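Local coordinates for protein CT_858 (Chlamydia trachomatis, PDB 3DOR) that is a secreted chlamydial protease, dimeric in its mature form, that probably cleaves proteins as a serine-type endopeptidase, at residues L86-Q91 and V101-F106; A412-S417 and G441-H446; P263-V268 and S281-G286. All blocks are in the same frame, centred on the assembly; numbering follows the deposited sequence.

Contact 1: residues L86-Q91 and V101-F106; sequences LPYTVQ and VDIMTF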
# COMPACT_ATOMS: atom_id res chain seq x y z
N LEU B 86 -21.78 -2.20 -23.66
CA LEU B 86 -23.02 -1.87 -24.34
C LEU B 86 -23.83 -1.03 -23.35
O LEU B 86 -24.06 -1.44 -22.22
CB LEU B 86 -23.79 -3.13 -24.74
CG LEU B 86 -23.10 -3.88 -25.89
CD1 LEU B 86 -23.83 -5.18 -26.21
CD2 LEU B 86 -23.06 -2.97 -27.11
N PRO B 87 -24.28 0.17 -23.77
CA PRO B 87 -25.05 1.13 -22.97
C PRO B 87 -26.48 0.77 -22.54
O PRO B 87 -27.41 1.56 -22.72
CB PRO B 87 -25.03 2.38 -23.84
CG PRO B 87 -25.15 1.80 -25.21
CD PRO B 87 -24.18 0.63 -25.17
N TYR B 88 -26.64 -0.41 -21.95
CA TYR B 88 -27.96 -0.83 -21.48
C TYR B 88 -27.89 -1.43 -20.08
O TYR B 88 -26.81 -1.79 -19.60
CB TYR B 88 -28.56 -1.87 -22.42
CG TYR B 88 -28.55 -1.42 -23.85
CD1 TYR B 88 -27.50 -1.78 -24.70
CD2 TYR B 88 -29.56 -0.60 -24.35
CE1 TYR B 88 -27.45 -1.32 -26.01
CE2 TYR B 88 -29.52 -0.14 -25.66
CZ TYR B 88 -28.47 -0.50 -26.49
OH TYR B 88 -28.41 -0.02 -27.77
N THR B 89 -29.04 -1.50 -19.42
CA THR B 89 -29.10 -2.08 -18.10
C THR B 89 -30.34 -2.96 -18.01
O THR B 89 -31.45 -2.52 -18.30
CB THR B 89 -29.16 -1.01 -16.99
OG1 THR B 89 -28.04 -0.13 -17.11
CG2 THR B 89 -29.13 -1.68 -15.61
N VAL B 90 -30.14 -4.20 -17.61
CA VAL B 90 -31.23 -5.15 -17.49
C VAL B 90 -31.45 -5.51 -16.02
O VAL B 90 -30.54 -5.38 -15.20
CB VAL B 90 -30.91 -6.42 -18.30
CG1 VAL B 90 -31.89 -7.54 -17.96
CG2 VAL B 90 -30.99 -6.10 -19.79
N GLN B 91 -32.66 -5.94 -15.69
CA GLN B 91 -32.98 -6.35 -14.33
C GLN B 91 -33.89 -7.58 -14.43
O GLN B 91 -34.86 -7.59 -15.18
CB GLN B 91 -33.70 -5.22 -13.59
CG GLN B 91 -33.84 -5.45 -12.09
CD GLN B 91 -34.38 -4.22 -11.36
OE1 GLN B 91 -34.40 -4.16 -10.13
NE2 GLN B 91 -34.81 -3.22 -12.13
N VAL B 101 -34.07 -1.77 -18.06
CA VAL B 101 -34.54 -0.74 -17.13
C VAL B 101 -33.83 0.58 -17.39
O VAL B 101 -34.15 1.59 -16.78
CB VAL B 101 -34.33 -1.12 -15.65
CG1 VAL B 101 -35.26 -2.25 -15.28
CG2 VAL B 101 -32.86 -1.50 -15.41
N ASP B 102 -32.87 0.56 -18.31
CA ASP B 102 -32.17 1.79 -18.64
C ASP B 102 -31.46 1.73 -19.99
O ASP B 102 -30.90 0.70 -20.37
CB ASP B 102 -31.18 2.16 -17.54
CG ASP B 102 -30.91 3.65 -17.47
OD1 ASP B 102 -31.64 4.42 -18.14
OD2 ASP B 102 -29.99 4.06 -16.74
N ILE B 103 -31.52 2.85 -20.70
CA ILE B 103 -30.90 3.01 -22.01
C ILE B 103 -29.99 4.22 -21.91
O ILE B 103 -30.44 5.31 -21.55
CB ILE B 103 -31.97 3.28 -23.10
CG1 ILE B 103 -33.07 2.21 -23.05
CG2 ILE B 103 -31.31 3.30 -24.47
CD1 ILE B 103 -32.57 0.79 -23.21
N MET B 104 -28.70 4.05 -22.21
CA MET B 104 -27.77 5.17 -22.10
C MET B 104 -27.10 5.58 -23.41
O MET B 104 -25.89 5.82 -23.45
CB MET B 104 -26.68 4.84 -21.07
CG MET B 104 -27.21 4.53 -19.66
SD MET B 104 -27.89 2.86 -19.50
CE MET B 104 -26.43 1.94 -19.10
N THR B 105 -27.88 5.68 -24.48
CA THR B 105 -27.36 6.08 -25.77
C THR B 105 -28.44 6.85 -26.53
O THR B 105 -29.58 6.92 -26.07
CB THR B 105 -26.91 4.87 -26.60
OG1 THR B 105 -26.42 5.31 -27.87
CG2 THR B 105 -28.05 3.90 -26.81
N PHE B 106 -28.08 7.44 -27.67
CA PHE B 106 -29.03 8.22 -28.46
C PHE B 106 -30.29 7.42 -28.81
O PHE B 106 -30.28 6.19 -28.82
CB PHE B 106 -28.37 8.72 -29.75
CG PHE B 106 -27.94 7.61 -30.68
CD1 PHE B 106 -28.83 7.07 -31.61
CD2 PHE B 106 -26.66 7.09 -30.59
CE1 PHE B 106 -28.43 6.02 -32.44
CE2 PHE B 106 -26.25 6.04 -31.42
CZ PHE B 106 -27.14 5.50 -32.34
O HOH W 1 -28.15 2.46 -16.00
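The carbonyl oxygen Thr89 O is gripped by two backbone N-H groups of the facing strand. Val101 N gives the strong bond, 2.7 Å from Thr89 O, nearly along the C=O axis and close to straight at 165°. Asp102 N adds a weak one at 3.4 Å from the same Thr89 O. Two residues opposite one make a classic beta bulge, set in the antiparallel hairpin of strands 83-92 and 98-103 in the PDZ family region. On the same edge, the N-H of Thr89 goes to Asp102 O. The pairing ends with Met104 N donating to Pro87 O at 2.9 Å, where Pro87 centres an inverse gamma turn closed by Tyr88 N on Leu86 O.

Thr89 and Asp102 share one face. Thr89 OG1 stands anti to the carbonyl carbon and shares a water with Asp102 OD2; the water donates a hydrogen bond to Asp102 OD2 at 2.5 Å, so the two polar ends are joined through solvent. Thr89 CG2 turns the other way, anti to the backbone N, and rests on Val101 CG2 at 3.7 Å. Met104 bends at chi2 and chi3 (77° and 87°), folding its CE back to 3.3 Å from Thr89 OG1.

On the face of Tyr88 and Ile103, the Ile103 CD1 methyl meets the edge of the Tyr88 ring in its plane, 3.5 Å from Tyr88 CD2, while Val182 of strand 177-187 touches the same tyrosine. Pro87 CG sits 3.8 Å from Thr105 CB, crossing obliquely. At the far end, the extended Gln91 side chain crosses Val101 at about a right angle; its NE2 lies beside Val101 CG1 and is hydrogen-bonded to Tyr548 OH.

Contact 2: residues A412-S417 and G441-H446; sequences AEYLKS and GFEKIH. With SO4 (sulfate ion), chain P.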
# COMPACT_ATOMS: atom_id res chain seq x y z
N ALA B 412 -11.56 1.38 24.33
CA ALA B 412 -10.16 1.09 24.59
C ALA B 412 -10.03 -0.32 25.16
O ALA B 412 -9.17 -1.08 24.75
CB ALA B 412 -9.56 2.11 25.57
N GLU B 413 -10.92 -0.67 26.09
CA GLU B 413 -10.90 -1.99 26.69
C GLU B 413 -11.20 -3.08 25.66
O GLU B 413 -10.64 -4.17 25.74
CB GLU B 413 -11.90 -2.07 27.85
CG GLU B 413 -11.48 -1.24 29.06
CD GLU B 413 -10.08 -1.58 29.54
OE1 GLU B 413 -9.78 -2.79 29.68
OE2 GLU B 413 -9.27 -0.66 29.77
N TYR B 414 -12.07 -2.79 24.70
CA TYR B 414 -12.39 -3.76 23.66
C TYR B 414 -11.14 -4.01 22.82
O TYR B 414 -10.81 -5.15 22.51
CB TYR B 414 -13.50 -3.25 22.74
CG TYR B 414 -14.91 -3.47 23.23
CD1 TYR B 414 -15.94 -2.61 22.84
CD2 TYR B 414 -15.24 -4.56 24.05
CE1 TYR B 414 -17.25 -2.82 23.24
CE2 TYR B 414 -16.56 -4.78 24.46
CZ TYR B 414 -17.56 -3.90 24.04
OH TYR B 414 -18.87 -4.09 24.41
N LEU B 415 -10.46 -2.93 22.44
CA LEU B 415 -9.26 -3.03 21.62
C LEU B 415 -8.16 -3.82 22.32
O LEU B 415 -7.45 -4.61 21.69
CB LEU B 415 -8.77 -1.62 21.24
CG LEU B 415 -9.71 -0.86 20.29
CD1 LEU B 415 -9.29 0.60 20.20
CD2 LEU B 415 -9.68 -1.52 18.92
N LYS B 416 -8.01 -3.63 23.63
CA LYS B 416 -7.01 -4.38 24.38
C LYS B 416 -7.40 -5.85 24.45
O LYS B 416 -6.55 -6.74 24.35
CB LYS B 416 -6.84 -3.79 25.78
CG LYS B 416 -5.95 -2.56 25.76
CD LYS B 416 -6.40 -1.49 26.72
CE LYS B 416 -6.13 -1.85 28.16
NZ LYS B 416 -6.29 -0.63 29.00
N SER B 417 -8.69 -6.11 24.62
CA SER B 417 -9.19 -7.47 24.68
C SER B 417 -8.90 -8.15 23.33
O SER B 417 -8.52 -9.32 23.28
CB SER B 417 -10.69 -7.47 24.97
OG SER B 417 -11.22 -8.78 24.87
N GLY B 441 -12.37 -6.06 18.63
CA GLY B 441 -12.77 -6.46 19.97
C GLY B 441 -14.16 -6.00 20.40
O GLY B 441 -14.59 -6.34 21.49
N PHE B 442 -14.86 -5.25 19.55
CA PHE B 442 -16.21 -4.77 19.87
C PHE B 442 -17.23 -5.90 19.97
O PHE B 442 -17.67 -6.46 18.96
CB PHE B 442 -16.70 -3.76 18.82
CG PHE B 442 -15.91 -2.47 18.78
CD1 PHE B 442 -14.64 -2.39 19.33
CD2 PHE B 442 -16.43 -1.36 18.12
CE1 PHE B 442 -13.88 -1.22 19.24
CE2 PHE B 442 -15.68 -0.18 18.02
CZ PHE B 442 -14.40 -0.11 18.58
N GLU B 443 -17.60 -6.25 21.20
CA GLU B 443 -18.57 -7.31 21.43
C GLU B 443 -19.95 -6.83 21.02
O GLU B 443 -20.79 -7.61 20.57
CB GLU B 443 -18.58 -7.68 22.90
CG GLU B 443 -17.25 -8.20 23.37
CD GLU B 443 -17.38 -9.55 24.02
OE1 GLU B 443 -17.99 -9.62 25.11
OE2 GLU B 443 -16.86 -10.54 23.45
N LYS B 444 -20.18 -5.54 21.18
CA LYS B 444 -21.47 -5.00 20.83
C LYS B 444 -21.38 -3.53 20.50
O LYS B 444 -20.42 -2.85 20.84
CB LYS B 444 -22.46 -5.20 21.99
CG LYS B 444 -22.00 -4.61 23.31
CD LYS B 444 -22.95 -4.96 24.45
CE LYS B 444 -22.96 -6.45 24.74
NZ LYS B 444 -23.72 -6.79 25.98
N ILE B 445 -22.39 -3.07 19.77
CA ILE B 445 -22.49 -1.68 19.41
C ILE B 445 -23.17 -1.00 20.57
O ILE B 445 -24.20 -1.46 21.07
CB ILE B 445 -23.31 -1.50 18.13
CG1 ILE B 445 -22.38 -1.59 16.92
CG2 ILE B 445 -24.03 -0.16 18.16
CD1 ILE B 445 -22.97 -2.28 15.76
N HIS B 446 -22.58 0.10 21.02
CA HIS B 446 -23.15 0.87 22.11
C HIS B 446 -23.79 2.09 21.48
O HIS B 446 -23.24 2.66 20.55
CB HIS B 446 -22.03 1.25 23.08
CG HIS B 446 -21.40 0.05 23.71
ND1 HIS B 446 -21.94 -0.59 24.80
CD2 HIS B 446 -20.32 -0.68 23.34
CE1 HIS B 446 -21.23 -1.67 25.07
NE2 HIS B 446 -20.24 -1.75 24.20
S SO4 P . -9.85 -11.02 27.43
O1 SO4 P . -10.65 -11.66 26.32
O2 SO4 P . -10.30 -9.60 27.58
O3 SO4 P . -10.09 -11.71 28.74
O4 SO4 P . -8.41 -11.14 27.06
O HOH W 2 -13.73 -8.03 23.24
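This is an aromatic cluster of Tyr414, Phe442 and His446, formed between helix 409-428 and the segment that leads into and through the short strand 444-445, within the S41 peptidase family region. That strand pairs with strand 361-368, so Tyr414, with Leu415 beside it, joins the helix to that sheet. Tyr414 CG lies anti to the carbonyl carbon (chi1 -84°). One ring face takes the backbone: Phe442 CA stands over it in a CH-pi contact, 3.9 Å from the centroid of the Tyr414 ring, with Glu443 N also above that face, both offset toward the rim. The Phe442 and Tyr414 side chains cross at about a right angle, Phe442 CD1 3.7 Å from Tyr414 CB, but their ring planes are oblique, 35° apart; Tyr405 meets Phe442 as well. Gly441 has no side chain, so its CA comes close to the helix and makes a nearly straight CA-H contact with Tyr414 O at 3.5 Å. A water donates to both Gly441 O and Ser417 OG, and Ser417 OG also donates to a sulfate ion, probably from the crystallisation liquor.

At the tip, Tyr414 OH meets His446 NE2 end on, 2.7 Å apart, with the rings rim to rim. A neutral imidazole could accept from the phenol, whereas a protonated one would have to donate, so the bond probably ties the ionisation of His446 to Tyr414.

Contact 3: residues P263-V268 and S281-G286; sequences PVIGPV and SSVTDG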
# COMPACT_ATOMS: atom_id res chain seq x y z
N PRO B 263 -38.53 5.09 -6.31
CA PRO B 263 -39.20 6.40 -6.36
C PRO B 263 -39.69 6.78 -4.96
O PRO B 263 -39.74 5.93 -4.07
CB PRO B 263 -40.35 6.17 -7.36
CG PRO B 263 -40.59 4.69 -7.30
CD PRO B 263 -39.21 4.11 -7.17
N VAL B 264 -40.03 8.05 -4.74
CA VAL B 264 -40.48 8.47 -3.41
C VAL B 264 -41.70 7.67 -2.99
O VAL B 264 -42.54 7.33 -3.82
CB VAL B 264 -40.81 9.99 -3.37
CG1 VAL B 264 -39.59 10.79 -3.78
CG2 VAL B 264 -41.96 10.32 -4.30
N ILE B 265 -41.79 7.37 -1.70
CA ILE B 265 -42.88 6.58 -1.17
C ILE B 265 -44.19 7.34 -0.99
O ILE B 265 -45.25 6.74 -0.81
CB ILE B 265 -42.47 5.94 0.18
CG1 ILE B 265 -42.19 7.04 1.22
CG2 ILE B 265 -41.23 5.07 -0.03
CD1 ILE B 265 -41.76 6.54 2.58
N GLY B 266 -44.12 8.67 -1.05
CA GLY B 266 -45.33 9.46 -0.90
C GLY B 266 -45.01 10.94 -1.00
O GLY B 266 -43.86 11.30 -1.27
N PRO B 267 -46.00 11.82 -0.82
CA PRO B 267 -45.75 13.26 -0.91
C PRO B 267 -44.72 13.68 0.13
O PRO B 267 -44.89 13.45 1.33
CB PRO B 267 -47.13 13.88 -0.68
CG PRO B 267 -47.85 12.84 0.13
CD PRO B 267 -47.43 11.56 -0.54
N VAL B 268 -43.65 14.30 -0.34
CA VAL B 268 -42.56 14.75 0.51
C VAL B 268 -42.90 15.96 1.37
O VAL B 268 -43.34 16.99 0.86
CB VAL B 268 -41.32 15.08 -0.34
CG1 VAL B 268 -40.21 15.60 0.55
CG2 VAL B 268 -40.88 13.83 -1.08
N SER B 281 -41.97 11.60 4.18
CA SER B 281 -43.21 11.60 3.40
C SER B 281 -44.32 11.10 4.30
O SER B 281 -44.06 10.66 5.42
CB SER B 281 -43.11 10.67 2.19
OG SER B 281 -42.14 11.11 1.27
N SER B 282 -45.55 11.16 3.82
CA SER B 282 -46.69 10.67 4.59
C SER B 282 -47.12 9.34 4.00
O SER B 282 -47.30 9.22 2.78
CB SER B 282 -47.84 11.66 4.53
OG SER B 282 -48.14 11.98 3.19
N VAL B 283 -47.27 8.33 4.85
CA VAL B 283 -47.70 7.00 4.43
C VAL B 283 -49.09 6.76 5.03
O VAL B 283 -49.30 6.98 6.22
CB VAL B 283 -46.72 5.92 4.95
CG1 VAL B 283 -47.26 4.54 4.65
CG2 VAL B 283 -45.36 6.11 4.29
N THR B 284 -50.03 6.32 4.21
CA THR B 284 -51.39 6.09 4.70
C THR B 284 -51.76 4.61 4.70
O THR B 284 -51.42 3.89 3.77
CB THR B 284 -52.41 6.87 3.87
OG1 THR B 284 -52.51 6.29 2.57
CG2 THR B 284 -51.98 8.31 3.72
N ASP B 285 -52.46 4.17 5.74
CA ASP B 285 -52.87 2.77 5.83
C ASP B 285 -54.17 2.50 5.09
O ASP B 285 -54.69 3.39 4.41
CB ASP B 285 -52.98 2.35 7.30
CG ASP B 285 -54.14 3.00 8.03
OD1 ASP B 285 -54.16 2.91 9.28
OD2 ASP B 285 -55.02 3.59 7.39
N GLY B 286 -54.68 1.28 5.22
CA GLY B 286 -55.91 0.90 4.53
C GLY B 286 -57.16 1.63 4.99
O GLY B 286 -58.19 1.62 4.31
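Ser281 turns its hydroxyl back toward the loop, whose residues are arranged round it. Ser281 OG lies anti to the carbonyl carbon (chi1 -65°) and donates to Gly266 O at 3.1 Å, reaching it from well above the carbonyl plane, 68° out of it. Ile265 packs its CG1, which takes the crowded position between backbone N and carbonyl carbon, on Ser281 CB, 3.9 Å away. From there Ile265 CD1 extends to Val283 CG2, 4.0 Å away, the two branched chains crossing obliquely. Lys556 and Cys560 of helix 549-564 touch the same valine, so the apolar patch is shared with that helix, and Lys556 NZ also bonds Ile265 O. Pro267 presents its ring to the next serine, with Pro267 CG 3.2 Å from Ser282 OG. Its carbonyl does double work: Ser282 N makes a weak bond to Pro267 O at 3.4 Å, and Ser281 CA approaches Pro267 O at 3.2 Å in a CA-H contact. The loop is the lead-in to strand 268-271, which is outermost within this chain in the mixed sheet and forms a hairpin with strand 278-284.

In the fold
The three contacts lie in series along the chain in the order 1, 3, 2, and none touches another. Contacts 1 and 3 are the nearest pair, with centres about 29 Å and nearest atoms about 10 Å apart. Tyr548 spans part of that gap: it bonds Gln91 of contact 1 and touches Pro263 of contact 3, just before helix 549-564 packs on Val283. Contact 2 stands across the chain's centre from contact 1, about 46 Å between centres, and about 40 Å, centre to centre, from contact 3. Contact 1 belongs to the PDZ region and contact 2 to the S41 region, while contact 3 edges the mixed sheet. Sulfate ions, probably from the crystallisation liquor, lie near Thr105 and Ser417.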